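Local coordinates for protein FAD synthetase (PDB 2WSI) that catalyses the transfer of an adenylyl group from ATP to FMN, forming the coenzyme FAD and diphosphate in the last step of FAD biosynthesis, at residues A[50-55]-A[98-103]; A[36-41]-A[74-79]. All blocks are in the same frame, centred on the assembly; numbering follows the deposited sequence.

Contact 1: A[50-55]-A[98-103]; sequences SPLNGE and PMQRLP
Pro51 meets the strand 102-106 with its carbonyl: Pro51 O lies 3.5 Å from CD1 of Leu102. Leu102 has its CG anti to the backbone N (chi1 -165°), and chi2 then sets CD1 by that oxygen. Leu52 buries the largest share of any residue here. Its backbone N, like that of Asn53, donates to Ser50 OG, which folds the turn from within. Its CD1 methyl touches Pro98 CG at 3.8 Å, the two side chains crossing at about a right angle, while CB and CD2 pack against the carboxamide of Gln100. Leu52 O accepts a hydrogen bond from Gln100 NE2 at 3.0 Å, nearly straight at the hydrogen (161°). The donor sits above the carbonyl plane of Leu52, whereas the acceptor lies in the amide plane of Gln100. The second N-H of that amide goes to Arg101 O, 3.1 Å from NE2. Asn53 OD1 accepts from Glu55 N, an Asx turn. Gly54 lays its CA 4.0 Å from Pro103 CG; with phi at 110° a side chain here would collide with the preceding carbonyl oxygen. Two acceptors in the plane of one amide thus fix the rotation of the Gln100 carboxamide and tie turn to strand.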
loop_
_atom_site.group_PDB
_atom_site.type_symbol
_atom_site.label_atom_id
_atom_site.label_comp_id
_atom_site.label_asym_id
_atom_site.label_seq_id
_atom_site.Cartn_x
_atom_site.Cartn_y
_atom_site.Cartn_z
ATOM N N SER A 50 1.206 -9.561 -18.340
ATOM C CA SER A 50 -0.179 -9.083 -18.203
ATOM C C SER A 50 -0.557 -8.854 -16.754
ATOM O O SER A 50 -0.350 -9.723 -15.905
ATOM C CB SER A 50 -1.150 -10.091 -18.789
ATOM O OG SER A 50 -2.466 -9.787 -18.357
ATOM N N PRO A 51 -1.154 -7.695 -16.449
ATOM C CA PRO A 51 -1.612 -7.477 -15.067
ATOM C C PRO A 51 -3.002 -8.084 -14.783
ATOM O O PRO A 51 -3.504 -7.972 -13.677
ATOM C CB PRO A 51 -1.689 -5.960 -14.964
ATOM C CG PRO A 51 -1.981 -5.503 -16.381
ATOM C CD PRO A 51 -1.341 -6.512 -17.302
ATOM N N LEU A 52 -3.609 -8.720 -15.774
ATOM C CA LEU A 52 -4.966 -9.236 -15.594
ATOM C C LEU A 52 -5.049 -10.759 -15.536
ATOM O O LEU A 52 -5.814 -11.310 -14.744
ATOM C CB LEU A 52 -5.875 -8.721 -16.694
ATOM C CG LEU A 52 -6.117 -7.209 -16.730
ATOM C CD1 LEU A 52 -6.750 -6.796 -18.050
ATOM C CD2 LEU A 52 -6.964 -6.762 -15.574
ATOM N N ASN A 53 -4.240 -11.446 -16.321
ATOM C CA ASN A 53 -4.548 -12.856 -16.606
ATOM C C ASN A 53 -3.938 -13.843 -15.620
ATOM O O ASN A 53 -4.151 -15.066 -15.728
ATOM C CB ASN A 53 -4.180 -13.196 -18.058
ATOM C CG ASN A 53 -2.675 -13.130 -18.313
ATOM O OD1 ASN A 53 -1.886 -12.935 -17.396
ATOM N ND2 ASN A 53 -2.283 -13.260 -19.570
ATOM N N GLY A 54 -3.189 -13.319 -14.649
ATOM C CA GLY A 54 -2.576 -14.149 -13.632
ATOM C C GLY A 54 -1.059 -14.267 -13.729
ATOM O O GLY A 54 -0.446 -14.869 -12.854
ATOM N N GLU A 55 -0.459 -13.720 -14.778
ATOM C CA GLU A 55 1.001 -13.753 -14.893
ATOM C C GLU A 55 1.586 -12.975 -13.730
ATOM O O GLU A 55 2.683 -13.283 -13.242
ATOM C CB GLU A 55 1.496 -13.120 -16.207
ATOM C CG GLU A 55 1.131 -13.918 -17.442
ATOM C CD GLU A 55 1.564 -13.238 -18.749
ATOM O OE1 GLU A 55 2.312 -12.258 -18.699
ATOM O OE2 GLU A 55 1.157 -13.687 -19.831
ATOM N N PRO A 98 -12.467 -5.556 -19.070
ATOM C CA PRO A 98 -12.868 -6.937 -18.758
ATOM C C PRO A 98 -13.552 -7.040 -17.401
ATOM O O PRO A 98 -13.162 -6.342 -16.457
ATOM C CB PRO A 98 -11.547 -7.725 -18.730
ATOM C CG PRO A 98 -10.449 -6.741 -18.892
ATOM C CD PRO A 98 -11.006 -5.373 -19.145
ATOM N N MET A 99 -14.567 -7.899 -17.305
ATOM C CA MET A 99 -15.269 -8.090 -16.044
ATOM C C MET A 99 -14.623 -9.258 -15.293
ATOM O O MET A 99 -14.903 -10.421 -15.564
ATOM C CB MET A 99 -16.772 -8.323 -16.284
ATOM C CG MET A 99 -17.633 -8.270 -15.006
ATOM S SD MET A 99 -18.167 -6.628 -14.391
ATOM C CE MET A 99 -19.457 -6.119 -15.520
ATOM N N GLN A 100 -13.750 -8.926 -14.348
ATOM C CA GLN A 100 -12.967 -9.903 -13.616
ATOM C C GLN A 100 -12.373 -9.282 -12.344
ATOM O O GLN A 100 -12.526 -8.088 -12.097
ATOM C CB GLN A 100 -11.812 -10.400 -14.489
ATOM C CG GLN A 100 -10.798 -9.295 -14.825
ATOM C CD GLN A 100 -9.508 -9.866 -15.360
ATOM O OE1 GLN A 100 -9.346 -9.993 -16.567
ATOM N NE2 GLN A 100 -8.584 -10.242 -14.455
ATOM N N ARG A 101 -11.658 -10.095 -11.571
ATOM C CA ARG A 101 -11.006 -9.628 -10.343
ATOM C C ARG A 101 -9.480 -9.630 -10.506
ATOM O O ARG A 101 -8.943 -10.340 -11.353
ATOM C CB ARG A 101 -11.417 -10.525 -9.173
ATOM C CG ARG A 101 -12.944 -10.633 -9.040
ATOM C CD ARG A 101 -13.376 -11.298 -7.760
ATOM N NE ARG A 101 -12.978 -12.697 -7.743
ATOM C CZ ARG A 101 -13.246 -13.547 -6.756
ATOM N NH1 ARG A 101 -13.937 -13.151 -5.691
ATOM N NH2 ARG A 101 -12.832 -14.802 -6.849
ATOM N N LEU A 102 -8.797 -8.816 -9.702
ATOM C CA LEU A 102 -7.345 -8.645 -9.796
ATOM C C LEU A 102 -6.634 -9.704 -8.950
ATOM O O LEU A 102 -6.858 -9.787 -7.751
ATOM C CB LEU A 102 -6.957 -7.259 -9.259
ATOM C CG LEU A 102 -5.543 -6.814 -9.630
ATOM C CD1 LEU A 102 -5.473 -6.516 -11.125
ATOM C CD2 LEU A 102 -5.136 -5.566 -8.838
ATOM N N PRO A 103 -5.767 -10.508 -9.567
ATOM C CA PRO A 103 -5.158 -11.577 -8.774
ATOM C C PRO A 103 -4.250 -11.033 -7.676
ATOM O O PRO A 103 -3.346 -10.241 -7.957
ATOM C CB PRO A 103 -4.322 -12.358 -9.790
ATOM C CG PRO A 103 -4.843 -11.958 -11.134
ATOM C CD PRO A 103 -5.404 -10.579 -10.999
#

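Contact 2: A[36-41]-A[74-79]; sequences LTRKYL and LSCLWE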
loop_
_atom_site.group_PDB
_atom_site.type_symbol
_atom_site.label_atom_id
_atom_site.label_comp_id
_atom_site.label_asym_id
_atom_site.label_seq_id
_atom_site.Cartn_x
_atom_site.Cartn_y
_atom_site.Cartn_z
ATOM N N LEU A 36 7.270 8.422 -11.616
ATOM C CA LEU A 36 8.237 7.353 -11.797
ATOM C C LEU A 36 7.609 5.960 -11.605
ATOM O O LEU A 36 7.866 5.051 -12.373
ATOM C CB LEU A 36 9.368 7.516 -10.802
ATOM C CG LEU A 36 10.441 6.441 -10.892
ATOM C CD1 LEU A 36 11.088 6.390 -12.296
ATOM C CD2 LEU A 36 11.468 6.752 -9.808
ATOM N N THR A 37 6.856 5.779 -10.528
ATOM C CA THR A 37 6.161 4.503 -10.317
ATOM C C THR A 37 5.288 4.140 -11.531
ATOM O O THR A 37 5.297 2.993 -12.003
ATOM C CB THR A 37 5.313 4.552 -9.045
ATOM O OG1 THR A 37 6.168 4.691 -7.899
ATOM C CG2 THR A 37 4.488 3.279 -8.893
ATOM N N ARG A 38 4.537 5.108 -12.034
ATOM C CA ARG A 38 3.677 4.853 -13.197
ATOM C C ARG A 38 4.523 4.514 -14.437
ATOM O O ARG A 38 4.162 3.628 -15.221
ATOM C CB ARG A 38 2.699 6.012 -13.451
ATOM C CG ARG A 38 1.711 6.202 -12.252
ATOM C CD ARG A 38 0.328 6.800 -12.587
ATOM N NE ARG A 38 -0.322 6.140 -13.718
ATOM C CZ ARG A 38 -1.524 6.443 -14.173
ATOM N NH1 ARG A 38 -2.233 7.394 -13.584
ATOM N NH2 ARG A 38 -2.016 5.822 -15.235
ATOM N N LYS A 39 5.668 5.163 -14.592
ATOM C CA LYS A 39 6.545 4.835 -15.715
ATOM C C LYS A 39 7.054 3.393 -15.621
ATOM O O LYS A 39 7.050 2.688 -16.609
ATOM C CB LYS A 39 7.726 5.813 -15.820
ATOM C CG LYS A 39 7.373 7.195 -16.406
ATOM C CD LYS A 39 6.739 7.152 -17.828
ATOM C CE LYS A 39 7.768 6.899 -18.933
ATOM N NZ LYS A 39 7.177 6.912 -20.324
ATOM N N TYR A 40 7.497 2.956 -14.442
ATOM C CA TYR A 40 7.886 1.553 -14.278
ATOM C C TYR A 40 6.765 0.596 -14.730
ATOM O O TYR A 40 6.998 -0.353 -15.456
ATOM C CB TYR A 40 8.183 1.226 -12.826
ATOM C CG TYR A 40 9.413 1.878 -12.209
ATOM C CD1 TYR A 40 10.601 1.999 -12.925
ATOM C CD2 TYR A 40 9.397 2.305 -10.877
ATOM C CE1 TYR A 40 11.737 2.572 -12.364
ATOM C CE2 TYR A 40 10.555 2.864 -10.280
ATOM C CZ TYR A 40 11.710 2.988 -11.045
ATOM O OH TYR A 40 12.841 3.536 -10.498
ATOM N N LEU A 41 5.552 0.846 -14.252
ATOM C CA LEU A 41 4.430 -0.045 -14.530
ATOM C C LEU A 41 4.054 -0.060 -16.004
ATOM O O LEU A 41 3.954 -1.131 -16.603
ATOM C CB LEU A 41 3.218 0.367 -13.684
ATOM C CG LEU A 41 3.446 0.050 -12.194
ATOM C CD1 LEU A 41 2.375 0.719 -11.292
ATOM C CD2 LEU A 41 3.442 -1.487 -11.993
ATOM N N LEU A 74 -3.820 0.282 -9.903
ATOM C CA LEU A 74 -5.158 0.341 -10.503
ATOM C C LEU A 74 -5.261 1.518 -11.447
ATOM O O LEU A 74 -5.849 1.412 -12.515
ATOM C CB LEU A 74 -6.245 0.443 -9.410
ATOM C CG LEU A 74 -6.430 -0.895 -8.663
ATOM C CD1 LEU A 74 -7.205 -0.709 -7.381
ATOM C CD2 LEU A 74 -7.086 -1.923 -9.592
ATOM N N SER A 75 -4.684 2.646 -11.056
ATOM C CA SER A 75 -4.620 3.774 -11.972
ATOM C C SER A 75 -3.932 3.407 -13.288
ATOM O O SER A 75 -4.422 3.738 -14.383
ATOM C CB SER A 75 -3.897 4.948 -11.312
ATOM O OG SER A 75 -3.805 6.019 -12.227
ATOM N N CYS A 76 -2.806 2.713 -13.197
ATOM C CA CYS A 76 -2.091 2.263 -14.403
ATOM C C CYS A 76 -2.843 1.182 -15.163
ATOM O O CYS A 76 -2.722 1.056 -16.401
ATOM C CB CYS A 76 -0.705 1.754 -14.029
ATOM S SG CYS A 76 0.365 3.106 -13.482
ATOM N N LEU A 77 -3.626 0.392 -14.440
ATOM C CA LEU A 77 -4.431 -0.644 -15.108
ATOM C C LEU A 77 -5.478 0.023 -16.028
ATOM O O LEU A 77 -5.748 -0.426 -17.164
ATOM C CB LEU A 77 -5.095 -1.540 -14.046
ATOM C CG LEU A 77 -5.921 -2.686 -14.602
ATOM C CD1 LEU A 77 -5.036 -3.562 -15.452
ATOM C CD2 LEU A 77 -6.592 -3.503 -13.465
ATOM N N TRP A 78 -6.069 1.103 -15.541
ATOM C CA TRP A 78 -7.032 1.861 -16.342
ATOM C C TRP A 78 -6.339 2.339 -17.634
ATOM O O TRP A 78 -6.809 2.089 -18.758
ATOM C CB TRP A 78 -7.526 3.055 -15.551
ATOM C CG TRP A 78 -8.587 3.867 -16.248
ATOM C CD1 TRP A 78 -8.496 5.188 -16.654
ATOM C CD2 TRP A 78 -9.915 3.438 -16.578
ATOM N NE1 TRP A 78 -9.692 5.590 -17.227
ATOM C CE2 TRP A 78 -10.576 4.536 -17.190
ATOM C CE3 TRP A 78 -10.605 2.222 -16.445
ATOM C CZ2 TRP A 78 -11.892 4.446 -17.666
ATOM C CZ3 TRP A 78 -11.909 2.138 -16.913
ATOM C CH2 TRP A 78 -12.541 3.243 -17.517
ATOM N N GLU A 79 -5.213 3.016 -17.469
ATOM C CA GLU A 79 -4.464 3.515 -18.640
ATOM C C GLU A 79 -4.029 2.381 -19.592
ATOM O O GLU A 79 -4.071 2.517 -20.810
ATOM C CB GLU A 79 -3.252 4.351 -18.168
ATOM C CG GLU A 79 -2.467 4.997 -19.310
ATOM C CD GLU A 79 -1.552 6.125 -18.840
ATOM O OE1 GLU A 79 -1.870 6.776 -17.822
ATOM O OE2 GLU A 79 -0.514 6.346 -19.494
#
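Arg38 reaches from helix 36-41 across to helix 74-79 and sets its guanidinium over the backbone of that helix, with Ser75 C and Cys76 N both under one face and offset toward the rim. The chain starts with CG anti to the carbonyl carbon and bends at chi3 (49°), passing Cys76 SG, which lies 3.6 Å from Arg38 CG and 3.1 Å from Arg38 NE. At the far end Arg38 NH2 forms a salt bridge with Glu79 OE1 at 2.8 Å. The guanidinium and carboxylate planes are turned 54° apart, so the two groups do not pair as coplanar forks. Glu79 CB lies at the guanidinium edge, in its plane, 3.5 Å from Arg38 NH2. Ser75 OG comes over a face of the same group, but so close to Arg38 NH1 and at so poor an angle that the approach is doubtful. Leu41, one turn on from Arg38, adds an apolar touch, its CD1 3.8 Å from Cys76 SG. An alanine in place of Arg38 would probably leave Glu79 without this charge partner and open a gap beside Cys76 and Ser75. The helix axes cross at -51° and come within 10.0 Å. In this buried interface one arginine joins sulfur packing to a salt bridge, and the charge of Glu79 is likely to offset part of the cost of burying the guanidinium.

In the fold
The centres of contacts 1 and 2 lie 15 Å apart, and their segments alternate along the chain: 36-41, 50-55, 74-79, then 98-103. Contact 2 packs helix 25-45 on helix 64-87; contact 1 joins the loop ahead of strand 56-59 to the start of strand 102-106, its neighbour in the parallel part of the sheet. Helix 64-87 connects those two strands as a beta-alpha-beta crossover. Leu77 of this helix links the contacts directly, its CD1 3.7 Å from Pro51 CG. Together they join helix pair and sheet in the PAPS reductase-family domain, where Ser59, an FAD-binding residue, follows at the end of strand 56-59.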